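Local coordinates for metalloregulator ScaR (Streptococcus gordonii, PDB 3HRS), which represses transcription when activated by manganese, acting as a homodimer of the DtxR/MntR family that probably binds DNA directly, at residues Gly64-Ser69 with Gly132-Glu137; Gly150-Ala155 with Ile209-Ile214. All coordinates share one frame; numbering follows the deposited sequence.

Contact 1. Residues Gly64-Ser69 with Gly132-Glu137; sequences GLKLVS and GELLVE
The extended, irregular backbone of 132-137 passes beside the first turns of helix 62-84, with the CA atoms of S69 and L135 as the closest pair at 5.3 Å. This is helix-to-linker packing in a DtxR/MntR repressor: the helix belongs to the metal-binding and dimerisation domain, and the loop runs on toward the FeoA (SH3-like) domain. S69 carries the polar link. Its OG lies anti to the backbone N (chi1 173°), which turns it toward the loop, where it donates to E133 O at 2.7 Å. The C=O...OG angle of 165° places the hydroxyl almost on the carbonyl axis. OG also accepts a hydrogen bond from a water 2.9 Å away, and that water accepts one from G132 N, so the buried hydroxyl reaches the loop backbone directly and through solvent. One turn earlier, K66 and L134 cross obliquely, with K66 NZ 3.6 Å from the CD1 branch of L134; the lysine chain is extended until it bends at its last torsion. The other branch, L134 CD2, meets L65 CB at 4.3 Å. L135 points toward the helix, and its side chain packs on Y12, Y72 and P129. Beside it L65 O, already accepting from S69 N within the helix, accepts a hydrogen bond from a second water, 2.8 Å away, which in turn accepts a weak one from L135 N.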
loop_
_atom_site.group_PDB
_atom_site.type_symbol
_atom_site.label_atom_id
_atom_site.label_comp_id
_atom_site.label_asym_id
_atom_site.label_seq_id
_atom_site.Cartn_x
_atom_site.Cartn_y
_atom_site.Cartn_z
ATOM N N GLY A 64 -10.768 -22.610 -5.936
ATOM C CA GLY A 64 -9.680 -22.593 -4.964
ATOM C C GLY A 64 -8.300 -22.192 -5.520
ATOM O O GLY A 64 -7.705 -21.210 -5.078
ATOM N N LEU A 65 -7.796 -22.964 -6.480
ATOM C CA LEU A 65 -6.570 -22.639 -7.179
ATOM C C LEU A 65 -6.567 -21.218 -7.741
ATOM O O LEU A 65 -5.567 -20.496 -7.655
ATOM C CB LEU A 65 -6.337 -23.629 -8.316
ATOM C CG LEU A 65 -5.545 -24.871 -7.879
ATOM C CD1 LEU A 65 -5.455 -24.930 -6.358
ATOM C CD2 LEU A 65 -6.168 -26.152 -8.433
ATOM N N LYS A 66 -7.675 -20.804 -8.324
ATOM C CA LYS A 66 -7.689 -19.484 -8.893
ATOM C C LYS A 66 -7.438 -18.450 -7.784
ATOM O O LYS A 66 -6.778 -17.422 -8.017
ATOM C CB LYS A 66 -8.996 -19.226 -9.646
ATOM C CG LYS A 66 -8.896 -19.518 -11.153
ATOM C CD LYS A 66 -10.194 -19.095 -11.887
ATOM C CE LYS A 66 -10.039 -19.201 -13.409
ATOM N NZ LYS A 66 -9.015 -20.245 -13.803
ATOM N N LEU A 67 -7.924 -18.739 -6.573
ATOM C CA LEU A 67 -7.733 -17.828 -5.442
ATOM C C LEU A 67 -6.307 -17.863 -4.962
ATOM O O LEU A 67 -5.705 -16.815 -4.711
ATOM C CB LEU A 67 -8.573 -18.240 -4.267
ATOM C CG LEU A 67 -9.256 -17.174 -3.420
ATOM C CD1 LEU A 67 -9.033 -17.600 -1.991
ATOM C CD2 LEU A 67 -8.726 -15.774 -3.612
ATOM N N VAL A 68 -5.791 -19.077 -4.786
ATOM C CA VAL A 68 -4.420 -19.280 -4.342
ATOM C C VAL A 68 -3.511 -18.460 -5.228
ATOM O O VAL A 68 -2.637 -17.764 -4.744
ATOM C CB VAL A 68 -4.002 -20.779 -4.399
ATOM C CG1 VAL A 68 -2.475 -20.923 -4.365
ATOM C CG2 VAL A 68 -4.631 -21.554 -3.243
ATOM N N SER A 69 -3.754 -18.545 -6.532
ATOM C CA SER A 69 -3.001 -17.804 -7.533
ATOM C C SER A 69 -3.006 -16.300 -7.243
ATOM O O SER A 69 -1.948 -15.682 -7.132
ATOM C CB SER A 69 -3.563 -18.121 -8.921
ATOM O OG SER A 69 -2.991 -17.327 -9.932
ATOM N N GLY A 132 -5.541 -14.538 -13.259
ATOM C CA GLY A 132 -6.373 -15.639 -13.722
ATOM C C GLY A 132 -5.713 -16.956 -14.161
ATOM O O GLY A 132 -6.356 -17.986 -14.202
ATOM N N GLU A 133 -4.441 -16.935 -14.515
ATOM C CA GLU A 133 -3.747 -18.171 -14.830
ATOM C C GLU A 133 -3.347 -18.865 -13.513
ATOM O O GLU A 133 -3.428 -18.278 -12.432
ATOM C CB GLU A 133 -2.551 -17.892 -15.759
ATOM C CG GLU A 133 -1.343 -18.839 -15.632
ATOM C CD GLU A 133 -0.019 -18.175 -16.047
ATOM O OE1 GLU A 133 0.960 -18.909 -16.319
ATOM O OE2 GLU A 133 0.045 -16.923 -16.092
ATOM N N LEU A 134 -2.940 -20.124 -13.593
ATOM C CA LEU A 134 -2.757 -20.901 -12.381
ATOM C C LEU A 134 -1.306 -21.004 -11.964
ATOM O O LEU A 134 -0.427 -21.288 -12.779
ATOM C CB LEU A 134 -3.360 -22.294 -12.544
ATOM C CG LEU A 134 -4.872 -22.343 -12.297
ATOM C CD1 LEU A 134 -5.595 -21.350 -13.198
ATOM C CD2 LEU A 134 -5.433 -23.759 -12.472
ATOM N N LEU A 135 -1.061 -20.784 -10.680
ATOM C CA LEU A 135 0.279 -20.970 -10.156
ATOM C C LEU A 135 0.885 -22.285 -10.645
ATOM O O LEU A 135 0.364 -23.375 -10.356
ATOM C CB LEU A 135 0.292 -20.902 -8.626
ATOM C CG LEU A 135 1.709 -20.966 -8.035
ATOM C CD1 LEU A 135 2.654 -20.330 -9.026
ATOM C CD2 LEU A 135 1.795 -20.304 -6.642
ATOM N N VAL A 136 1.989 -22.156 -11.382
ATOM C CA VAL A 136 2.770 -23.293 -11.849
ATOM C C VAL A 136 4.226 -22.920 -11.676
ATOM O O VAL A 136 4.802 -22.226 -12.522
ATOM C CB VAL A 136 2.517 -23.573 -13.345
ATOM C CG1 VAL A 136 3.519 -24.584 -13.894
ATOM C CG2 VAL A 136 1.117 -24.045 -13.564
ATOM N N GLU A 137 4.826 -23.374 -10.585
ATOM C CA GLU A 137 6.184 -22.957 -10.259
ATOM C C GLU A 137 7.230 -23.311 -11.311
ATOM O O GLU A 137 7.263 -24.419 -11.793
ATOM C CB GLU A 137 6.597 -23.473 -8.883
ATOM C CG GLU A 137 5.600 -23.081 -7.798
ATOM C CD GLU A 137 5.917 -21.766 -7.102
ATOM O OE1 GLU A 137 5.311 -21.514 -6.038
ATOM O OE2 GLU A 137 6.760 -20.989 -7.593
HETATM O O HOH W 1 -3.134 -21.621 -8.334
HETATM O O HOH W 2 -4.519 -14.950 -10.364
#

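Contact 2. Residues Gly150-Ala155 with Ile209-Ile214; sequences GDYILA and IYVEKI
Strand 150-155 and the C-terminal strand 209-212 pair antiparallel in the SH3-like FeoA domain, where 209-212 is one of the two edge strands of the sheet within this chain, next to 150-157. The N-to-C directions of the two short segments make 137°, so the strands are antiparallel but well splayed. I153 and E212 form a hydrogen-bonded pair: I153 N donates to E212 O at 3.0 Å and 175°, with the donor above the carbonyl plane, while E212 N returns the bond to I153 O in the plane. A155 N extends the pairing to Y210 O at 2.8 Å. L154 and V211, the non-hydrogen-bonded pair, face the other way, and L154 CD1 reaches both V211 CG1 and I209 CG2. The buried Y152 can be traced outward. CB lies 4.1 Å from V211 CB, and CG, anti to the carbonyl carbon, is 4.0 Å from K213 CA. CD2 meets V211 CG2, an oblique neighbour of the ring, and CE2 approaches K213 CB at 3.6 Å. CZ has K213 CB at 3.8 Å, and OH continues past it to a hydrogen bond with E148 O. One face of the ring receives K213 CA in a CH-pi contact, 26° off the normal. At the chain end, on the side where I153 projects, I153 CG1 and I214 CG2 touch at 3.7 Å, their side chains crossing at about a right angle.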
loop_
_atom_site.group_PDB
_atom_site.type_symbol
_atom_site.label_atom_id
_atom_site.label_comp_id
_atom_site.label_asym_id
_atom_site.label_seq_id
_atom_site.Cartn_x
_atom_site.Cartn_y
_atom_site.Cartn_z
ATOM N N GLY A 150 27.245 -32.693 -7.930
ATOM C CA GLY A 150 27.894 -31.671 -8.736
ATOM C C GLY A 150 27.283 -30.273 -8.672
ATOM O O GLY A 150 26.623 -29.899 -7.698
ATOM N N ASP A 151 27.507 -29.499 -9.729
ATOM C CA ASP A 151 27.127 -28.096 -9.754
ATOM C C ASP A 151 25.619 -27.906 -9.900
ATOM O O ASP A 151 24.951 -28.688 -10.578
ATOM C CB ASP A 151 27.895 -27.363 -10.858
ATOM C CG ASP A 151 29.364 -27.180 -10.515
ATOM O OD1 ASP A 151 29.712 -26.149 -9.898
ATOM O OD2 ASP A 151 30.175 -28.073 -10.862
ATOM N N TYR A 152 25.101 -26.865 -9.248
ATOM C CA TYR A 152 23.671 -26.556 -9.232
ATOM C C TYR A 152 23.436 -25.041 -9.093
ATOM O O TYR A 152 24.219 -24.341 -8.445
ATOM C CB TYR A 152 22.991 -27.265 -8.061
ATOM C CG TYR A 152 22.499 -28.672 -8.343
ATOM C CD1 TYR A 152 23.339 -29.777 -8.201
ATOM C CD2 TYR A 152 21.182 -28.901 -8.719
ATOM C CE1 TYR A 152 22.881 -31.065 -8.447
ATOM C CE2 TYR A 152 20.716 -30.184 -8.965
ATOM C CZ TYR A 152 21.570 -31.264 -8.830
ATOM O OH TYR A 152 21.094 -32.536 -9.070
ATOM N N ILE A 153 22.367 -24.526 -9.699
ATOM C CA ILE A 153 21.942 -23.160 -9.401
ATOM C C ILE A 153 20.946 -23.168 -8.252
ATOM O O ILE A 153 20.031 -23.995 -8.214
ATOM C CB ILE A 153 21.225 -22.478 -10.568
ATOM C CG1 ILE A 153 21.764 -22.943 -11.916
ATOM C CG2 ILE A 153 21.360 -20.977 -10.449
ATOM C CD1 ILE A 153 21.027 -22.275 -13.091
ATOM N N LEU A 154 21.122 -22.249 -7.313
ATOM C CA LEU A 154 20.147 -22.081 -6.244
ATOM C C LEU A 154 19.001 -21.236 -6.768
ATOM O O LEU A 154 19.030 -20.012 -6.671
ATOM C CB LEU A 154 20.782 -21.390 -5.053
ATOM C CG LEU A 154 19.883 -21.437 -3.834
ATOM C CD1 LEU A 154 19.099 -22.715 -3.910
ATOM C CD2 LEU A 154 20.735 -21.385 -2.583
ATOM N N ALA A 155 17.981 -21.891 -7.314
ATOM C CA ALA A 155 16.974 -21.184 -8.105
ATOM C C ALA A 155 15.840 -20.557 -7.308
ATOM O O ALA A 155 15.409 -19.454 -7.634
ATOM C CB ALA A 155 16.439 -22.060 -9.204
ATOM N N ILE A 209 14.825 -25.584 -0.208
ATOM C CA ILE A 209 15.730 -24.913 -1.114
ATOM C C ILE A 209 15.576 -25.582 -2.466
ATOM O O ILE A 209 15.573 -26.817 -2.565
ATOM C CB ILE A 209 17.151 -25.106 -0.610
ATOM C CG1 ILE A 209 17.435 -24.124 0.512
ATOM C CG2 ILE A 209 18.161 -24.972 -1.727
ATOM C CD1 ILE A 209 18.540 -24.615 1.403
ATOM N N TYR A 210 15.435 -24.790 -3.515
ATOM C CA TYR A 210 15.151 -25.368 -4.815
ATOM C C TYR A 210 16.305 -25.142 -5.769
ATOM O O TYR A 210 16.776 -24.004 -5.911
ATOM C CB TYR A 210 13.879 -24.750 -5.381
ATOM C CG TYR A 210 12.659 -25.039 -4.564
ATOM C CD1 TYR A 210 12.470 -24.435 -3.331
ATOM C CD2 TYR A 210 11.681 -25.918 -5.029
ATOM C CE1 TYR A 210 11.331 -24.688 -2.582
ATOM C CE2 TYR A 210 10.544 -26.183 -4.289
ATOM C CZ TYR A 210 10.375 -25.564 -3.069
ATOM O OH TYR A 210 9.257 -25.832 -2.331
ATOM N N VAL A 211 16.749 -26.210 -6.432
ATOM C CA VAL A 211 17.888 -26.113 -7.342
ATOM C C VAL A 211 17.626 -26.630 -8.755
ATOM O O VAL A 211 16.613 -27.274 -9.025
ATOM C CB VAL A 211 19.079 -26.863 -6.797
ATOM C CG1 VAL A 211 19.467 -26.286 -5.455
ATOM C CG2 VAL A 211 18.753 -28.361 -6.700
ATOM N N GLU A 212 18.557 -26.333 -9.653
ATOM C CA GLU A 212 18.499 -26.838 -11.017
ATOM C C GLU A 212 19.912 -27.117 -11.522
ATOM O O GLU A 212 20.758 -26.222 -11.534
ATOM C CB GLU A 212 17.761 -25.863 -11.937
ATOM C CG GLU A 212 16.399 -26.372 -12.387
ATOM C CD GLU A 212 15.259 -25.706 -11.662
ATOM O OE1 GLU A 212 15.529 -24.744 -10.925
ATOM O OE2 GLU A 212 14.095 -26.130 -11.831
ATOM N N LYS A 213 20.162 -28.362 -11.927
ATOM C CA LYS A 213 21.526 -28.826 -12.206
ATOM C C LYS A 213 22.148 -28.086 -13.370
ATOM O O LYS A 213 21.727 -28.249 -14.514
ATOM C CB LYS A 213 21.568 -30.332 -12.488
ATOM C CG LYS A 213 22.949 -30.826 -12.940
ATOM C CD LYS A 213 22.860 -32.022 -13.891
ATOM C CE LYS A 213 22.310 -31.630 -15.271
ATOM N NZ LYS A 213 23.332 -31.044 -16.193
ATOM N N ILE A 214 23.155 -27.275 -13.069
ATOM C CA ILE A 214 23.880 -26.568 -14.108
ATOM C C ILE A 214 25.057 -27.431 -14.565
ATOM O O ILE A 214 25.283 -27.615 -15.764
ATOM C CB ILE A 214 24.336 -25.165 -13.633
ATOM C CG1 ILE A 214 25.537 -24.683 -14.443
ATOM C CG2 ILE A 214 24.693 -25.185 -12.165
ATOM C CD1 ILE A 214 26.334 -23.598 -13.754
ATOM O OXT ILE A 214 25.788 -27.997 -13.746
#

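Overall arrangement
Contact 1 is a surface contact and contact 2 a partly buried one; they share no element, and their centres lie 25 Å apart, with nearest atoms about 7 Å apart. The chain joins them in series, since loop 132-137 leads on to strand 150-157, most of which contact 2 sets against the C-terminal segment. Contact 1 fastens an irregular linker to a helix by one serine hydroxyl, two bridging waters (one held weakly on the loop side) and modest leucine packing, whereas contact 2 relies on backbone pairing between strands and on buried Y152, L154 and V211. The buried areas fit this, 292 Å² against 565 Å². Farther along helix 62-84, R76 forms a salt bridge with E137 of the loop.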